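PDB 3E38: two-domain protein containing predicted PHP-like metal-dependent phosphoesterase from Bacteroides vulgatus ATCC 8482, which is a predicted metal-dependent phosphoesterase of the PHP type that binds three zinc ions and may act as a 5'-3' exonuclease on nucleic acids. Local coordinates for residues I94-A105 with Q116-A126; V168-I179 with A237-G245. One frame throughout, in Å; residues are numbered along the deposited sequence.

Contact 1: I94-A105 with Q116-A126. With ZN (zinc ion), chain H.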
# COMPACT_ATOMS: atom_id res chain seq x y z
N ILE B 94 -24.02 -2.89 28.27
CA ILE B 94 -24.38 -2.49 29.65
C ILE B 94 -23.07 -1.93 30.15
O ILE B 94 -22.08 -2.64 30.33
CB ILE B 94 -24.88 -3.67 30.52
CG1 ILE B 94 -26.04 -4.39 29.84
CG2 ILE B 94 -25.27 -3.20 31.92
CD1 ILE B 94 -26.32 -5.82 30.41
N THR B 95 -23.09 -0.62 30.28
CA THR B 95 -21.96 0.21 30.56
C THR B 95 -22.07 0.73 31.96
O THR B 95 -22.89 1.59 32.26
CB THR B 95 -21.95 1.44 29.57
OG1 THR B 95 -22.25 1.03 28.21
CG2 THR B 95 -20.63 2.16 29.61
N ARG B 96 -21.26 0.17 32.83
CA ARG B 96 -21.20 0.60 34.21
C ARG B 96 -19.77 0.77 34.72
O ARG B 96 -18.82 0.40 34.08
CB ARG B 96 -21.90 -0.43 35.07
CG ARG B 96 -23.34 -0.66 34.64
CD ARG B 96 -24.25 0.48 35.08
NE ARG B 96 -25.63 0.20 34.70
CZ ARG B 96 -26.69 0.48 35.45
NH1 ARG B 96 -26.53 1.01 36.65
NH2 ARG B 96 -27.90 0.16 35.03
N ALA B 97 -19.66 1.35 35.88
CA ALA B 97 -18.39 1.52 36.60
C ALA B 97 -17.82 0.15 36.93
O ALA B 97 -18.56 -0.83 37.01
CB ALA B 97 -18.60 2.34 37.91
N MSE B 98 -16.50 0.10 37.10
CA MSE B 98 -15.83 -1.13 37.55
C MSE B 98 -15.92 -1.16 39.07
O MSE B 98 -15.56 -0.17 39.68
CB MSE B 98 -14.36 -1.13 37.17
CG MSE B 98 -13.56 -2.31 37.71
SE MSE B 98 -14.05 -4.01 36.81
CE MSE B 98 -13.94 -3.37 34.94
N ALA B 99 -16.38 -2.25 39.71
CA ALA B 99 -16.89 -3.46 39.06
C ALA B 99 -18.40 -3.26 38.89
O ALA B 99 -18.99 -2.40 39.56
CB ALA B 99 -16.57 -4.70 39.90
N PRO B 100 -19.06 -4.05 38.02
CA PRO B 100 -18.57 -5.14 37.20
C PRO B 100 -17.97 -4.65 35.89
O PRO B 100 -17.36 -5.39 35.12
CB PRO B 100 -19.86 -5.90 36.90
CG PRO B 100 -20.87 -4.78 36.69
CD PRO B 100 -20.40 -3.62 37.56
N GLY B 101 -18.14 -3.36 35.65
CA GLY B 101 -17.58 -2.77 34.46
C GLY B 101 -18.56 -2.80 33.32
O GLY B 101 -19.72 -2.49 33.49
N HIS B 102 -18.07 -3.15 32.14
CA HIS B 102 -18.90 -3.21 30.91
C HIS B 102 -19.07 -4.61 30.41
O HIS B 102 -18.09 -5.35 30.27
CB HIS B 102 -18.24 -2.44 29.76
CG HIS B 102 -17.97 -1.00 30.04
ND1 HIS B 102 -17.75 -0.09 29.03
CD2 HIS B 102 -17.88 -0.31 31.20
CE1 HIS B 102 -17.53 1.10 29.56
NE2 HIS B 102 -17.62 1.00 30.87
N PHE B 103 -20.31 -4.97 30.11
CA PHE B 103 -20.68 -6.26 29.50
C PHE B 103 -21.55 -6.06 28.27
O PHE B 103 -22.34 -5.15 28.21
CB PHE B 103 -21.51 -7.14 30.42
CG PHE B 103 -20.74 -7.80 31.57
CD1 PHE B 103 -20.07 -7.06 32.50
CD2 PHE B 103 -20.75 -9.19 31.71
CE1 PHE B 103 -19.36 -7.67 33.53
CE2 PHE B 103 -20.05 -9.81 32.71
CZ PHE B 103 -19.35 -9.05 33.63
N ASN B 104 -21.43 -6.97 27.33
CA ASN B 104 -22.34 -7.04 26.19
C ASN B 104 -23.31 -8.19 26.36
O ASN B 104 -22.95 -9.27 26.79
CB ASN B 104 -21.62 -7.18 24.87
CG ASN B 104 -21.21 -5.85 24.31
OD1 ASN B 104 -21.17 -4.84 25.01
ND2 ASN B 104 -20.93 -5.82 23.01
N ALA B 105 -24.56 -7.87 26.07
CA ALA B 105 -25.69 -8.78 26.05
C ALA B 105 -26.06 -8.90 24.58
O ALA B 105 -26.45 -7.92 23.96
CB ALA B 105 -26.86 -8.23 26.86
N GLN B 116 -31.96 0.17 33.24
CA GLN B 116 -32.47 0.07 34.62
C GLN B 116 -31.58 0.84 35.54
O GLN B 116 -30.43 1.05 35.25
CB GLN B 116 -32.54 -1.37 35.11
CG GLN B 116 -33.37 -2.29 34.25
CD GLN B 116 -34.84 -1.94 34.26
OE1 GLN B 116 -35.34 -1.43 35.24
NE2 GLN B 116 -35.53 -2.24 33.16
N LYS B 117 -32.11 1.24 36.68
CA LYS B 117 -31.32 2.02 37.61
C LYS B 117 -30.16 1.19 38.12
O LYS B 117 -29.02 1.58 37.99
CB LYS B 117 -32.17 2.51 38.78
CG LYS B 117 -31.44 3.57 39.60
CD LYS B 117 -32.34 4.31 40.57
CE LYS B 117 -31.55 5.41 41.27
NZ LYS B 117 -32.40 6.30 42.12
N ASP B 118 -30.48 0.06 38.73
CA ASP B 118 -29.48 -0.87 39.34
C ASP B 118 -28.83 -1.74 38.26
O ASP B 118 -29.53 -2.24 37.40
CB ASP B 118 -30.18 -1.75 40.37
CG ASP B 118 -29.23 -2.68 41.16
OD1 ASP B 118 -28.04 -2.91 40.76
OD2 ASP B 118 -29.71 -3.21 42.19
N TYR B 119 -27.52 -1.94 38.29
CA TYR B 119 -26.95 -2.71 37.19
C TYR B 119 -27.55 -4.12 37.21
O TYR B 119 -27.80 -4.72 36.18
CB TYR B 119 -25.39 -2.73 37.18
CG TYR B 119 -24.75 -3.62 38.22
CD1 TYR B 119 -24.51 -4.95 37.94
CD2 TYR B 119 -24.35 -3.14 39.46
CE1 TYR B 119 -23.91 -5.79 38.85
CE2 TYR B 119 -23.76 -4.00 40.41
CZ TYR B 119 -23.53 -5.32 40.06
OH TYR B 119 -22.96 -6.25 40.91
N LYS B 120 -27.82 -4.60 38.42
CA LYS B 120 -28.31 -5.96 38.63
C LYS B 120 -29.62 -6.23 37.89
O LYS B 120 -29.88 -7.35 37.42
CB LYS B 120 -28.49 -6.25 40.13
CG LYS B 120 -27.18 -6.29 40.91
CD LYS B 120 -27.43 -6.21 42.42
CE LYS B 120 -26.15 -6.44 43.25
NZ LYS B 120 -26.47 -6.36 44.71
N ASP B 121 -30.43 -5.20 37.77
CA ASP B 121 -31.72 -5.30 37.09
C ASP B 121 -31.49 -5.25 35.60
O ASP B 121 -32.28 -5.76 34.80
CB ASP B 121 -32.65 -4.15 37.50
CG ASP B 121 -33.05 -4.24 38.97
OD1 ASP B 121 -33.08 -5.36 39.50
OD2 ASP B 121 -33.35 -3.20 39.58
N ALA B 122 -30.37 -4.64 35.24
CA ALA B 122 -29.96 -4.54 33.85
C ALA B 122 -29.63 -5.96 33.34
O ALA B 122 -30.10 -6.42 32.30
CB ALA B 122 -28.77 -3.62 33.70
N PHE B 123 -28.86 -6.66 34.15
CA PHE B 123 -28.42 -8.01 33.81
C PHE B 123 -29.59 -8.98 33.88
O PHE B 123 -29.67 -9.94 33.11
CB PHE B 123 -27.25 -8.46 34.70
CG PHE B 123 -25.91 -7.84 34.33
CD1 PHE B 123 -25.60 -6.54 34.70
CD2 PHE B 123 -24.98 -8.57 33.61
CE1 PHE B 123 -24.39 -5.98 34.36
CE2 PHE B 123 -23.78 -8.03 33.26
CZ PHE B 123 -23.47 -6.72 33.63
N ARG B 124 -30.52 -8.71 34.80
CA ARG B 124 -31.70 -9.61 35.00
C ARG B 124 -32.63 -9.59 33.80
O ARG B 124 -33.20 -10.60 33.46
CB ARG B 124 -32.47 -9.34 36.29
N GLU B 125 -32.75 -8.46 33.13
CA GLU B 125 -33.57 -8.34 31.92
C GLU B 125 -32.93 -9.06 30.72
O GLU B 125 -33.61 -9.70 29.92
CB GLU B 125 -33.75 -6.86 31.54
CG GLU B 125 -34.53 -6.07 32.59
CD GLU B 125 -35.98 -6.52 32.67
OE1 GLU B 125 -36.46 -7.10 31.66
OE2 GLU B 125 -36.63 -6.27 33.72
N ALA B 126 -31.61 -8.88 30.58
CA ALA B 126 -30.88 -9.50 29.50
C ALA B 126 -30.97 -11.01 29.71
O ALA B 126 -31.25 -11.77 28.77
CB ALA B 126 -29.42 -9.01 29.46
ZN ZN H . -17.12 -0.65 26.90
O HOH W 1 -28.86 0.02 32.17
O HOH W 2 -16.98 -1.23 25.19
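F123 drives its edge into the face of F103: the two ring planes stand 81° apart, and F123 CE2 lies 3.5 Å from F103 CG. This T-shaped pair leaves a face of F123 to I94, whose CD1 sits almost exactly on the ring normal, 4.2 Å from the centroid, in a CH-pi contact. The other branch of I94, CG2, is held anti to the backbone N and reaches both F123 CE1 and the methyl of A122. Further along the hairpin, P100 lays its CG over one face of the Y119 ring, and A105 meets A126 methyl to methyl, CB to CB at 3.7 Å.

The polar half belongs to R96. Bent at chi2 (-76°), its side chain passes the start of helix 119-128 with the guanidinium over Y119 CA. NH1 gives a nearly straight, 2.9 Å bond to K117 O, in the guanidinium plane, while NH2 reaches Q116 O at 2.7 Å along a more bent path and also meets a water shared with Q116 N. E58 forms a salt bridge with R96 NE, so all three guanidinium nitrogens have a partner. D118 caps the helix through OD1 to K120 N.

H102 CB points away from the helix, and ND1 binds zinc together with E93 and H137: a helix-backed beta-hairpin that contributes one ligand to a trinuclear zinc site consistent with the PHP family.

Contact 2: V168-I179 with A237-G245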
# COMPACT_ATOMS: atom_id res chain seq x y z
N VAL B 168 -11.10 -11.46 25.12
CA VAL B 168 -9.65 -11.75 25.33
C VAL B 168 -8.84 -10.77 24.50
O VAL B 168 -7.61 -10.62 24.64
CB VAL B 168 -9.23 -13.22 25.02
CG1 VAL B 168 -9.78 -14.17 26.12
CG2 VAL B 168 -9.62 -13.63 23.55
N ALA B 169 -9.58 -10.10 23.64
CA ALA B 169 -9.02 -9.10 22.75
C ALA B 169 -10.09 -8.14 22.25
O ALA B 169 -11.11 -8.54 21.75
CB ALA B 169 -8.29 -9.79 21.61
N ASN B 170 -9.81 -6.85 22.44
CA ASN B 170 -10.68 -5.71 22.06
C ASN B 170 -9.90 -4.65 21.29
O ASN B 170 -9.01 -3.98 21.82
CB ASN B 170 -11.32 -5.09 23.32
CG ASN B 170 -12.40 -4.06 23.01
OD1 ASN B 170 -12.12 -3.06 22.38
ND2 ASN B 170 -13.63 -4.27 23.52
N GLY B 171 -10.23 -4.50 20.03
CA GLY B 171 -9.52 -3.54 19.19
C GLY B 171 -8.05 -3.87 19.25
O GLY B 171 -7.65 -4.97 18.93
N HIS B 172 -7.23 -2.92 19.68
CA HIS B 172 -5.78 -3.09 19.73
C HIS B 172 -5.34 -3.51 21.13
O HIS B 172 -4.18 -3.50 21.44
CB HIS B 172 -5.09 -1.83 19.22
CG HIS B 172 -5.42 -1.52 17.78
ND1 HIS B 172 -5.05 -2.35 16.75
CD2 HIS B 172 -6.15 -0.52 17.21
CE1 HIS B 172 -5.47 -1.85 15.60
NE2 HIS B 172 -6.15 -0.74 15.84
N LEU B 173 -6.29 -3.96 21.93
CA LEU B 173 -6.01 -4.40 23.34
C LEU B 173 -6.12 -5.90 23.49
O LEU B 173 -7.17 -6.46 23.28
CB LEU B 173 -6.92 -3.69 24.36
CG LEU B 173 -6.80 -4.02 25.89
CD1 LEU B 173 -5.38 -3.84 26.47
CD2 LEU B 173 -7.81 -3.21 26.71
N TYR B 174 -5.00 -6.51 23.84
CA TYR B 174 -4.85 -7.96 24.15
C TYR B 174 -4.82 -8.12 25.67
O TYR B 174 -4.08 -7.43 26.32
CB TYR B 174 -3.56 -8.50 23.52
CG TYR B 174 -3.20 -9.94 23.85
CD1 TYR B 174 -3.99 -10.99 23.43
CD2 TYR B 174 -2.02 -10.25 24.52
CE1 TYR B 174 -3.63 -12.28 23.66
CE2 TYR B 174 -1.67 -11.55 24.78
CZ TYR B 174 -2.47 -12.56 24.34
OH TYR B 174 -2.13 -13.86 24.60
N MSE B 175 -5.63 -9.05 26.20
CA MSE B 175 -5.79 -9.26 27.64
C MSE B 175 -5.67 -10.70 28.05
O MSE B 175 -6.67 -11.35 28.30
CB MSE B 175 -7.16 -8.71 28.06
CG MSE B 175 -7.27 -7.27 27.58
SE MSE B 175 -8.99 -6.42 27.43
CE MSE B 175 -9.76 -7.31 25.87
N PRO B 176 -4.44 -11.19 28.17
CA PRO B 176 -4.16 -12.60 28.48
C PRO B 176 -4.73 -13.09 29.76
O PRO B 176 -4.91 -14.29 29.94
CB PRO B 176 -2.62 -12.65 28.60
CG PRO B 176 -2.18 -11.24 28.81
CD PRO B 176 -3.20 -10.43 27.95
N GLU B 177 -4.95 -12.17 30.68
CA GLU B 177 -5.45 -12.58 32.00
C GLU B 177 -6.79 -13.26 31.75
O GLU B 177 -7.17 -14.17 32.47
CB GLU B 177 -5.62 -11.40 32.97
CG GLU B 177 -4.36 -10.56 33.25
CD GLU B 177 -3.97 -9.59 32.13
OE1 GLU B 177 -4.61 -9.58 31.05
OE2 GLU B 177 -3.00 -8.85 32.34
N ALA B 178 -7.46 -12.81 30.68
CA ALA B 178 -8.81 -13.29 30.38
C ALA B 178 -8.76 -14.69 29.84
O ALA B 178 -9.69 -15.48 30.02
CB ALA B 178 -9.53 -12.35 29.35
N ILE B 179 -7.67 -15.00 29.16
CA ILE B 179 -7.50 -16.32 28.55
C ILE B 179 -7.57 -17.34 29.69
O ILE B 179 -8.33 -18.30 29.63
CB ILE B 179 -6.18 -16.45 27.71
CG1 ILE B 179 -6.22 -15.50 26.51
CG2 ILE B 179 -5.99 -17.87 27.20
CD1 ILE B 179 -4.88 -15.28 25.86
N ALA B 237 -10.31 -16.13 19.08
CA ALA B 237 -10.11 -14.70 18.82
C ALA B 237 -8.89 -14.44 17.89
O ALA B 237 -7.80 -14.95 18.06
CB ALA B 237 -9.99 -13.91 20.14
N TYR B 238 -9.14 -13.63 16.89
CA TYR B 238 -8.18 -13.23 15.88
C TYR B 238 -7.86 -11.77 16.07
O TYR B 238 -8.66 -10.90 15.81
CB TYR B 238 -8.77 -13.46 14.52
CG TYR B 238 -7.83 -13.18 13.36
CD1 TYR B 238 -6.47 -13.45 13.44
CD2 TYR B 238 -8.33 -12.71 12.15
CE1 TYR B 238 -5.65 -13.21 12.39
CE2 TYR B 238 -7.51 -12.49 11.11
CZ TYR B 238 -6.18 -12.73 11.21
OH TYR B 238 -5.35 -12.50 10.09
N PHE B 239 -6.63 -11.57 16.49
CA PHE B 239 -6.11 -10.30 16.93
C PHE B 239 -4.75 -10.05 16.35
O PHE B 239 -3.78 -10.74 16.69
CB PHE B 239 -5.98 -10.38 18.46
CG PHE B 239 -5.27 -9.21 19.07
CD1 PHE B 239 -5.94 -8.01 19.27
CD2 PHE B 239 -3.94 -9.29 19.40
CE1 PHE B 239 -5.30 -6.95 19.79
CE2 PHE B 239 -3.30 -8.21 19.95
CZ PHE B 239 -3.99 -7.05 20.14
N HIS B 240 -4.66 -9.06 15.46
CA HIS B 240 -3.38 -8.77 14.87
C HIS B 240 -2.93 -10.09 14.25
O HIS B 240 -3.68 -10.66 13.47
CB HIS B 240 -2.43 -8.27 15.97
CG HIS B 240 -2.77 -6.87 16.45
ND1 HIS B 240 -1.93 -6.10 17.22
CD2 HIS B 240 -3.84 -6.08 16.17
CE1 HIS B 240 -2.50 -4.93 17.46
NE2 HIS B 240 -3.66 -4.89 16.84
N GLU B 241 -1.76 -10.57 14.63
CA GLU B 241 -1.18 -11.82 14.08
C GLU B 241 -1.46 -13.00 14.96
O GLU B 241 -1.08 -14.15 14.65
CB GLU B 241 0.35 -11.69 13.84
CG GLU B 241 0.68 -10.71 12.71
CD GLU B 241 2.17 -10.67 12.29
OE1 GLU B 241 3.05 -11.23 12.99
OE2 GLU B 241 2.43 -10.04 11.23
N LEU B 242 -2.13 -12.72 16.08
CA LEU B 242 -2.44 -13.79 17.03
C LEU B 242 -3.83 -14.43 16.78
O LEU B 242 -4.78 -13.80 16.27
CB LEU B 242 -2.36 -13.28 18.47
CG LEU B 242 -1.12 -12.54 18.96
CD1 LEU B 242 -1.34 -12.18 20.42
CD2 LEU B 242 0.15 -13.41 18.76
N LEU B 243 -3.90 -15.72 17.07
CA LEU B 243 -5.15 -16.44 17.04
C LEU B 243 -5.18 -17.10 18.39
O LEU B 243 -4.27 -17.82 18.78
CB LEU B 243 -5.26 -17.44 15.89
CG LEU B 243 -6.64 -18.08 15.71
CD1 LEU B 243 -7.63 -17.04 15.14
CD2 LEU B 243 -6.57 -19.28 14.81
N ILE B 244 -6.22 -16.78 19.15
CA ILE B 244 -6.34 -17.21 20.52
C ILE B 244 -7.50 -18.16 20.75
O ILE B 244 -8.64 -17.88 20.39
CB ILE B 244 -6.51 -15.97 21.41
CG1 ILE B 244 -5.41 -14.95 21.06
CG2 ILE B 244 -6.54 -16.36 22.91
CD1 ILE B 244 -5.80 -13.50 21.13
N GLY B 245 -7.20 -19.30 21.36
CA GLY B 245 -8.22 -20.29 21.64
C GLY B 245 -7.76 -21.57 22.31
O GLY B 245 -6.60 -21.76 22.61
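Y174, its CG anti to the backbone N (chi1 175°), has its ring carried to two aliphatic side chains of the 237-245 hairpin. L242 CD1 stands over one face, 4.1 Å from the centroid, in a CH-pi contact, and I244 CD1 comes in at the ring edge, 3.5 Å from Y174 CE1. Y174 CB rests on F239 CE2, and the two rings are near-parallel (24°) but widely offset. F239 has its edge against the 170-173 turn, with CE1 3.2 Å from G171 O, and its CD1 touches the methyl of A169. V168 CG2 presses tightly on A237 CB at 3.4 Å, and I244 CG2 packs against I179 CD1.

Two beta-hairpins of one mixed sheet, each closed by a type II' turn, thus meet largely through side chains, with no backbone hydrogen bond between them, in the predicted PHP-like domain. At their tips H172 ND1 and H240 NE2 share a nearly straight hydrogen bond of 2.9 Å, each imidazole meeting the other at its edge.

D202 O bonds to H172 NE2 and fixes that ring from its far side, while T212 OG1 bonds to G171 O. M189 touches V168, I179 and I244, and I330 of the Ig-like domain packs on Y174 and I179.

Contacts 1 and 2 follow one another along the chain and do not touch: their centres are 23 Å apart and their nearest atoms about 7 Å. Both reach the same mixed sheet, whose strand 132-135 pairs with 102-106 of contact 1 and with 165-170 of contact 2. The contacts differ in their relation to the zinc ions. Contact 1 supplies a ligand directly, H102, whereas contact 2 supplies none but comes close, with the L173 side chain about 5 Å from that of the ligand H137 and about 10 Å from a bound zinc. N170 also hydrogen-bonds D194, a ligand of another zinc, and so gives contact 2 a second-shell link to the metal cluster.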